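Local coordinates for protein pyridoxine 4-oxidase (Mesorhizobium loti, PDB 4HA6) that probably uses its FAD cofactor to oxidise the 4-hydroxymethyl group of pyridoxine to the aldehyde pyridoxal, as a member of the GMC oxidoreductase family, at residues A66-G70 with R71-W75. Sequence-based numbering, arbitrary orientation.
Sequences AGTAG and RAHHW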
# COMPACT_ATOMS: atom_id res chain seq x y z
N ALA A 66 -10.90 -16.34 -10.73
CA ALA A 66 -11.18 -16.80 -12.10
C ALA A 66 -10.31 -16.07 -13.13
O ALA A 66 -9.92 -16.65 -14.16
CB ALA A 66 -12.66 -16.60 -12.42
N GLY A 67 -10.00 -14.81 -12.85
CA GLY A 67 -9.18 -14.02 -13.76
C GLY A 67 -7.69 -14.30 -13.63
O GLY A 67 -6.91 -13.83 -14.46
N THR A 68 -7.28 -15.04 -12.59
CA THR A 68 -5.87 -15.44 -12.49
C THR A 68 -5.75 -16.95 -12.43
O THR A 68 -5.15 -17.50 -11.49
CB THR A 68 -5.13 -14.80 -11.27
OG1 THR A 68 -5.54 -15.46 -10.07
CG2 THR A 68 -5.43 -13.31 -11.17
N ALA A 69 -6.34 -17.61 -13.43
CA ALA A 69 -6.27 -19.06 -13.60
C ALA A 69 -6.77 -19.82 -12.37
O ALA A 69 -6.25 -20.90 -12.05
CB ALA A 69 -4.84 -19.50 -13.95
N GLY A 70 -7.77 -19.27 -11.70
CA GLY A 70 -8.31 -19.90 -10.50
C GLY A 70 -7.39 -19.90 -9.29
O GLY A 70 -7.70 -20.55 -8.28
N ARG A 71 -6.27 -19.17 -9.36
CA ARG A 71 -5.33 -19.10 -8.24
C ARG A 71 -5.88 -18.27 -7.08
O ARG A 71 -6.51 -17.22 -7.28
CB ARG A 71 -3.97 -18.55 -8.69
CG ARG A 71 -3.32 -19.38 -9.80
CD ARG A 71 -2.22 -18.61 -10.55
NE ARG A 71 -1.25 -18.03 -9.63
CZ ARG A 71 -0.86 -16.75 -9.66
NH1 ARG A 71 -1.34 -15.94 -10.60
NH2 ARG A 71 0.01 -16.30 -8.77
N ALA A 72 -5.66 -18.75 -5.86
CA ALA A 72 -5.92 -18.00 -4.64
C ALA A 72 -4.61 -17.34 -4.26
O ALA A 72 -3.54 -17.86 -4.55
CB ALA A 72 -6.40 -18.93 -3.52
N HIS A 73 -4.67 -16.20 -3.59
CA HIS A 73 -3.46 -15.43 -3.36
C HIS A 73 -3.22 -15.20 -1.87
O HIS A 73 -4.17 -15.12 -1.09
CB HIS A 73 -3.59 -14.07 -4.06
CG HIS A 73 -3.72 -14.17 -5.54
ND1 HIS A 73 -2.69 -13.83 -6.40
CD2 HIS A 73 -4.75 -14.56 -6.33
CE1 HIS A 73 -3.08 -14.01 -7.65
NE2 HIS A 73 -4.33 -14.46 -7.64
N HIS A 74 -1.96 -15.09 -1.49
CA HIS A 74 -1.63 -14.80 -0.10
C HIS A 74 -1.37 -13.32 0.07
O HIS A 74 -0.60 -12.74 -0.69
CB HIS A 74 -0.43 -15.63 0.34
CG HIS A 74 -0.79 -17.01 0.80
ND1 HIS A 74 -0.78 -17.38 2.14
CD2 HIS A 74 -1.19 -18.10 0.12
CE1 HIS A 74 -1.15 -18.64 2.24
NE2 HIS A 74 -1.41 -19.10 1.03
N TRP A 75 -2.03 -12.70 1.05
CA TRP A 75 -1.86 -11.26 1.31
C TRP A 75 -1.18 -10.99 2.64
O TRP A 75 -1.82 -11.00 3.70
CB TRP A 75 -3.22 -10.55 1.28
CG TRP A 75 -3.74 -10.24 -0.12
CD1 TRP A 75 -3.28 -10.75 -1.31
CD2 TRP A 75 -4.79 -9.32 -0.46
NE1 TRP A 75 -4.00 -10.21 -2.36
CE2 TRP A 75 -4.93 -9.33 -1.87
CE3 TRP A 75 -5.64 -8.49 0.29
CZ2 TRP A 75 -5.88 -8.55 -2.54
CZ3 TRP A 75 -6.58 -7.71 -0.38
CH2 TRP A 75 -6.69 -7.75 -1.78
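A type I' beta turn running from Thr68 to Arg71 reverses the chain in the loop between strands 60-61 and 74-75, with Ala69 and Gly70 at its corner, both at positive phi. It is closed by the amide of Arg71, whose N lies 2.9 Å from Thr68 O (161° at the hydrogen). The same oxygen lies against the aliphatic part of the arginine, with CG 3.1 Å from Thr68 O. The hydroxyl of Thr68, the first residue of the turn, reaches His73, two residues past its end, and meets the ring at its edge in a hydrogen bond, OG1 to NE2 2.9 Å. Thr68 and His73 reach toward each other from opposite directions; chi1 of 75° turns OG1 back over the main chain, toward the imidazole. Arg71 bends at chi3 (51°), its NH1 4.0 Å from Thr68 CB. The guanidinium forms a salt bridge with Glu345 and hydrogen bonds to the carbonyls of Ala438 and Val441, while Tyr388 packs edge-to-face with His73. Through Thr68 and Arg71 the turn, which links strands 60-61 and 74-75, is packed against the end of helix 430-440 and the start of strand 441-443.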